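Local coordinates for 3,6-diketocamphane 1,6 monooxygenase (Pseudomonas putida, PDB 5AEC), which uses reduced flavin mononucleotide and molecular oxygen to convert 3,6-diketocamphane into a lactone, a Baeyer-Villiger step in the breakdown of (-)-camphor, at residues H84-A89 with W166-P171; H119-A124 with E135-N140. All coordinates share one frame; numbering follows the deposited sequence.

Contact 1. Residues H84-A89 with W166-P171; sequences HPAKLA and WDAGYP
His84 donates from NE2 to the backbone O of Asp167, the one direct hydrogen bond between the two segments, at 2.7 Å. The donor lies nearly in line with the C=O, and the oxygen sits at the imidazole edge. The hydrogen bond is bent, with an N-H...O angle of 135°. Water 1 accepts from Asp167 N and, weakly, from NE2. The other ring nitrogen, ND1, accepts from Ala86 N at 3.2 Å, with the donor tilted from the ring plane. His84 is thus the N-cap of helix 85-98. With CG anti to the backbone N (chi1 -164°), the imidazole reaches strand 167-170 while it caps. This strand forms a two-stranded antiparallel hairpin with strand 159-162, outside the parallel strands of the luciferase-like TIM barrel. The apolar part centres on Trp166. Pro85 CD stands over the indole face, 3.3 Å from the centroid of the five-membered ring, in a CH-pi contact. The indole edge is turned to the imidazole face in an offset edge-to-face pair, planes at 71°. Replacing the indole by an alanine would probably leave Pro85 CD without its aromatic partner and open a gap beside the imidazole. Ala168 CB lies 3.8 Å from His84 CE1.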
loop_
_atom_site.group_PDB
_atom_site.type_symbol
_atom_site.label_atom_id
_atom_site.label_comp_id
_atom_site.label_asym_id
_atom_site.label_seq_id
_atom_site.Cartn_x
_atom_site.Cartn_y
_atom_site.Cartn_z
ATOM N N HIS A 84 -8.807 -9.367 2.381
ATOM C CA HIS A 84 -8.677 -10.714 1.902
ATOM C C HIS A 84 -7.273 -11.229 2.279
ATOM O O HIS A 84 -6.277 -10.560 1.994
ATOM C CB HIS A 84 -8.914 -10.816 0.401
ATOM C CG HIS A 84 -9.155 -12.225 -0.053
ATOM N ND1 HIS A 84 -8.129 -13.108 -0.264
ATOM C CD2 HIS A 84 -10.302 -12.922 -0.253
ATOM C CE1 HIS A 84 -8.624 -14.285 -0.597
ATOM N NE2 HIS A 84 -9.944 -14.195 -0.605
ATOM N N PRO A 85 -7.201 -12.407 2.919
ATOM C CA PRO A 85 -5.891 -12.890 3.369
ATOM C C PRO A 85 -4.858 -13.165 2.251
ATOM O O PRO A 85 -3.659 -13.066 2.493
ATOM C CB PRO A 85 -6.213 -14.170 4.151
ATOM C CG PRO A 85 -7.670 -14.147 4.403
ATOM C CD PRO A 85 -8.299 -13.318 3.325
ATOM N N ALA A 86 -5.293 -13.581 1.083
ATOM C CA ALA A 86 -4.370 -13.755 -0.059
ATOM C C ALA A 86 -3.730 -12.457 -0.538
ATOM O O ALA A 86 -2.545 -12.411 -0.850
ATOM C CB ALA A 86 -5.053 -14.474 -1.219
ATOM N N LYS A 87 -4.545 -11.429 -0.647
ATOM C CA LYS A 87 -4.095 -10.111 -1.043
ATOM C C LYS A 87 -3.123 -9.559 -0.017
ATOM O O LYS A 87 -2.075 -9.017 -0.371
ATOM C CB LYS A 87 -5.287 -9.160 -1.189
ATOM C CG LYS A 87 -4.971 -7.860 -1.906
ATOM C CD LYS A 87 -4.786 -8.117 -3.387
ATOM C CE LYS A 87 -4.485 -6.851 -4.144
ATOM N NZ LYS A 87 -3.275 -6.172 -3.648
ATOM N N LEU A 88 -3.473 -9.715 1.257
ATOM C CA LEU A 88 -2.619 -9.271 2.342
ATOM C C LEU A 88 -1.310 -10.044 2.399
ATOM O O LEU A 88 -0.217 -9.443 2.545
ATOM C CB LEU A 88 -3.374 -9.404 3.660
ATOM C CG LEU A 88 -2.649 -8.961 4.919
ATOM C CD1 LEU A 88 -2.006 -7.593 4.790
ATOM C CD2 LEU A 88 -3.638 -8.950 6.073
ATOM N N ALA A 89 -1.407 -11.379 2.273
ATOM C CA ALA A 89 -0.199 -12.227 2.319
ATOM C C ALA A 89 0.781 -11.881 1.211
ATOM O O ALA A 89 1.983 -11.802 1.449
ATOM C CB ALA A 89 -0.573 -13.703 2.248
ATOM N N TRP A 166 -13.432 -16.570 4.283
ATOM C CA TRP A 166 -12.864 -16.341 2.949
ATOM C C TRP A 166 -12.589 -17.641 2.242
ATOM O O TRP A 166 -12.422 -18.684 2.888
ATOM C CB TRP A 166 -11.511 -15.622 3.034
ATOM C CG TRP A 166 -11.504 -14.306 3.716
ATOM C CD1 TRP A 166 -11.793 -13.086 3.162
ATOM C CD2 TRP A 166 -11.116 -14.049 5.065
ATOM N NE1 TRP A 166 -11.620 -12.103 4.081
ATOM C CE2 TRP A 166 -11.206 -12.658 5.265
ATOM C CE3 TRP A 166 -10.686 -14.861 6.125
ATOM C CZ2 TRP A 166 -10.898 -12.055 6.490
ATOM C CZ3 TRP A 166 -10.379 -14.268 7.342
ATOM C CH2 TRP A 166 -10.479 -12.869 7.517
ATOM N N ASP A 167 -12.519 -17.543 0.911
ATOM C CA ASP A 167 -12.002 -18.591 0.052
ATOM C C ASP A 167 -10.675 -18.074 -0.446
ATOM O O ASP A 167 -10.526 -16.879 -0.744
ATOM C CB ASP A 167 -12.918 -18.863 -1.133
ATOM C CG ASP A 167 -14.295 -19.318 -0.725
ATOM O OD1 ASP A 167 -14.450 -19.964 0.322
ATOM O OD2 ASP A 167 -15.241 -19.017 -1.458
ATOM N N ALA A 168 -9.690 -18.962 -0.502
ATOM C CA ALA A 168 -8.338 -18.567 -0.893
ATOM C C ALA A 168 -7.560 -19.806 -1.244
ATOM O O ALA A 168 -7.961 -20.925 -0.906
ATOM C CB ALA A 168 -7.661 -17.811 0.244
ATOM N N GLY A 169 -6.446 -19.629 -1.920
ATOM C CA GLY A 169 -5.638 -20.790 -2.316
ATOM C C GLY A 169 -4.279 -20.423 -2.859
ATOM O O GLY A 169 -3.870 -19.248 -2.862
ATOM N N TYR A 170 -3.562 -21.444 -3.285
ATOM C CA TYR A 170 -2.311 -21.250 -3.987
ATOM C C TYR A 170 -2.326 -22.269 -5.118
ATOM O O TYR A 170 -2.526 -23.446 -4.854
ATOM C CB TYR A 170 -1.117 -21.414 -3.052
ATOM C CG TYR A 170 0.154 -21.045 -3.751
ATOM C CD1 TYR A 170 0.562 -19.705 -3.841
ATOM C CD2 TYR A 170 0.917 -22.014 -4.400
ATOM C CE1 TYR A 170 1.730 -19.358 -4.534
ATOM C CE2 TYR A 170 2.078 -21.675 -5.082
ATOM C CZ TYR A 170 2.478 -20.349 -5.152
ATOM O OH TYR A 170 3.622 -20.018 -5.832
ATOM N N PRO A 171 -2.159 -21.815 -6.374
ATOM C CA PRO A 171 -2.386 -22.705 -7.484
ATOM C C PRO A 171 -1.199 -23.610 -7.772
ATOM O O PRO A 171 -0.083 -23.326 -7.326
ATOM C CB PRO A 171 -2.609 -21.743 -8.650
ATOM C CG PRO A 171 -1.767 -20.572 -8.326
ATOM C CD PRO A 171 -1.727 -20.485 -6.830
HETATM O O HOH W 1 -13.135 -14.784 -0.211
#

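Contact 2. Residues H119-A124 with E135-N140; sequences HGIRNA and ETKNLN
The ammonium group of Lys137 is held by several partners. NZ donates to the backbone O of Gly120 at 2.9 Å. It approaches from above the carbonyl plane, 37° out of it, not along a lone pair. Water 2 accepts weakly from NZ and donates to His119 O. NZ also forms a salt bridge with Asp167 of the second subunit, which probably favours the charged form of the lysine. The side chain is extended beyond CG (chi2 -176°, chi3 -170°), and this carries NZ across to the turn at Gly120. On the way CD passes Ile121 CG1 at 4.2 Å, the two side chains crossing at about a right angle.

Arg122 O is reached through water. Water 3 donates to it and also bonds Thr136 OG1, at 2.6 Å. Water 4 lies between Arg122 O and Lys137 O.

The apolar part gathers on Leu139. Its two methyls divide the work. CD2 meets both CG2 and CD1 of Ile121, each at 3.7 Å. CD1 rests on Ala124 CB at 3.8 Å. Ser116 and Pro81 also touch the leucine.

Leu139 opens helix 139-155, and Asn138 before it is the N-cap, with OD1 accepting from Asp141 N. At the other segment Gly120, with positive phi, is the C-prime residue of a Schellman motif that ends helix 113-118. The contact therefore joins a Schellman helix end to a capped helix start, across a connection in the barrel monooxygenase that is only partly modelled, probably because it is flexible.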
loop_
_atom_site.group_PDB
_atom_site.type_symbol
_atom_site.label_atom_id
_atom_site.label_comp_id
_atom_site.label_asym_id
_atom_site.label_seq_id
_atom_site.Cartn_x
_atom_site.Cartn_y
_atom_site.Cartn_z
ATOM N N HIS A 119 -16.161 -2.734 7.394
ATOM C CA HIS A 119 -15.663 -3.941 6.715
ATOM C C HIS A 119 -16.623 -5.124 6.809
ATOM O O HIS A 119 -16.221 -6.257 6.528
ATOM C CB HIS A 119 -14.265 -4.288 7.247
ATOM C CG HIS A 119 -13.273 -3.227 6.948
ATOM N ND1 HIS A 119 -13.089 -2.142 7.768
ATOM C CD2 HIS A 119 -12.499 -3.011 5.856
ATOM C CE1 HIS A 119 -12.204 -1.328 7.229
ATOM N NE2 HIS A 119 -11.836 -1.825 6.065
ATOM N N GLY A 120 -17.880 -4.854 7.175
ATOM C CA GLY A 120 -18.942 -5.844 7.131
ATOM C C GLY A 120 -19.130 -6.676 8.381
ATOM O O GLY A 120 -19.677 -7.780 8.317
ATOM N N ILE A 121 -18.650 -6.185 9.511
ATOM C CA ILE A 121 -18.690 -6.898 10.774
ATOM C C ILE A 121 -19.532 -6.083 11.738
ATOM O O ILE A 121 -19.045 -5.101 12.321
ATOM C CB ILE A 121 -17.280 -7.108 11.336
ATOM C CG1 ILE A 121 -16.435 -7.922 10.349
ATOM C CG2 ILE A 121 -17.321 -7.781 12.705
ATOM C CD1 ILE A 121 -15.004 -7.435 10.260
ATOM N N ARG A 122 -20.800 -6.477 11.896
ATOM C CA ARG A 122 -21.645 -5.841 12.925
ATOM C C ARG A 122 -21.294 -6.347 14.298
ATOM O O ARG A 122 -20.802 -7.474 14.457
ATOM C CB ARG A 122 -23.108 -6.180 12.738
ATOM C CG ARG A 122 -23.751 -5.667 11.501
ATOM C CD ARG A 122 -25.200 -6.040 11.699
ATOM N NE ARG A 122 -25.932 -5.737 10.498
ATOM C CZ ARG A 122 -26.413 -4.537 10.206
ATOM N NH1 ARG A 122 -26.171 -3.508 11.006
ATOM N NH2 ARG A 122 -27.139 -4.364 9.094
ATOM N N ASN A 123 -21.597 -5.536 15.297
ATOM C CA ASN A 123 -21.492 -5.953 16.694
ATOM C C ASN A 123 -20.125 -6.515 17.084
ATOM O O ASN A 123 -20.025 -7.504 17.819
ATOM C CB ASN A 123 -22.596 -6.952 17.030
ATOM C CG ASN A 123 -23.977 -6.322 17.025
ATOM O OD1 ASN A 123 -24.139 -5.114 16.802
ATOM N ND2 ASN A 123 -24.979 -7.132 17.289
ATOM N N ALA A 124 -19.071 -5.839 16.630
ATOM C CA ALA A 124 -17.715 -6.189 17.035
ATOM C C ALA A 124 -17.486 -6.049 18.566
ATOM O O ALA A 124 -16.699 -6.792 19.146
ATOM C CB ALA A 124 -16.730 -5.349 16.260
ATOM N N GLU A 135 -26.444 -15.970 12.489
ATOM C CA GLU A 135 -25.282 -16.054 13.393
ATOM C C GLU A 135 -24.259 -14.961 13.043
ATOM O O GLU A 135 -24.124 -14.588 11.872
ATOM C CB GLU A 135 -24.591 -17.438 13.350
ATOM C CG GLU A 135 -25.464 -18.693 13.192
ATOM C CD GLU A 135 -26.609 -18.821 14.189
ATOM O OE1 GLU A 135 -26.628 -18.114 15.220
ATOM O OE2 GLU A 135 -27.498 -19.665 13.939
ATOM N N THR A 136 -23.554 -14.453 14.059
ATOM C CA THR A 136 -22.648 -13.303 13.893
ATOM C C THR A 136 -21.194 -13.708 13.530
ATOM O O THR A 136 -20.896 -14.890 13.363
ATOM C CB THR A 136 -22.691 -12.363 15.133
ATOM O OG1 THR A 136 -22.118 -11.092 14.795
ATOM C CG2 THR A 136 -21.943 -12.943 16.340
ATOM N N LYS A 137 -20.324 -12.711 13.365
ATOM C CA LYS A 137 -18.927 -12.921 12.994
ATOM C C LYS A 137 -18.057 -12.668 14.218
ATOM O O LYS A 137 -18.277 -11.727 14.967
ATOM C CB LYS A 137 -18.524 -11.973 11.854
ATOM C CG LYS A 137 -19.325 -12.134 10.575
ATOM C CD LYS A 137 -18.802 -11.226 9.476
ATOM C CE LYS A 137 -19.740 -11.208 8.293
ATOM N NZ LYS A 137 -19.170 -10.431 7.157
ATOM N N ASN A 138 -17.062 -13.508 14.419
ATOM C CA ASN A 138 -16.180 -13.408 15.572
ATOM C C ASN A 138 -14.818 -12.937 15.069
ATOM O O ASN A 138 -14.176 -13.656 14.314
ATOM C CB ASN A 138 -16.075 -14.769 16.239
ATOM C CG ASN A 138 -15.156 -14.765 17.439
ATOM O OD1 ASN A 138 -13.933 -14.661 17.316
ATOM N ND2 ASN A 138 -15.743 -14.848 18.612
ATOM N N LEU A 139 -14.398 -11.743 15.475
ATOM C CA LEU A 139 -13.143 -11.148 14.974
ATOM C C LEU A 139 -11.932 -12.017 15.275
ATOM O O LEU A 139 -11.015 -12.086 14.464
ATOM C CB LEU A 139 -12.916 -9.753 15.550
ATOM C CG LEU A 139 -13.846 -8.609 15.165
ATOM C CD1 LEU A 139 -13.542 -7.363 15.974
ATOM C CD2 LEU A 139 -13.767 -8.304 13.680
ATOM N N ASN A 140 -11.899 -12.650 16.441
ATOM C CA ASN A 140 -10.772 -13.521 16.776
ATOM C C ASN A 140 -10.692 -14.737 15.890
ATOM O O ASN A 140 -9.608 -15.110 15.479
ATOM C CB ASN A 140 -10.761 -13.896 18.263
ATOM C CG ASN A 140 -10.446 -12.708 19.155
ATOM O OD1 ASN A 140 -9.690 -11.791 18.795
ATOM N ND2 ASN A 140 -11.043 -12.706 20.323
HETATM O O HOH W 2 -16.581 -9.022 6.095
HETATM O O HOH W 3 -21.095 -9.778 12.742
HETATM O O HOH W 4 -18.706 -9.198 15.800
#

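Contact 2 is nested inside the chain loop that contact 1 closes. The order is 84-89, 119-124, 135-140, then 166-171. The centres are 19 Å apart and the nearest atoms about 7 Å, with no direct touch. Helix 139-155 joins the two sites: it begins in contact 2, and farther along it packs against residues of contact 1. Both lie on the same side of the chain's centre, and both reach the second subunit. There the salt bridge of Lys137 connects contact 2 of one subunit to contact 1 of the other. Both contacts lie where the second subunit packs, so this region of the luciferase-like barrel enzyme contributes to the homodimer interface.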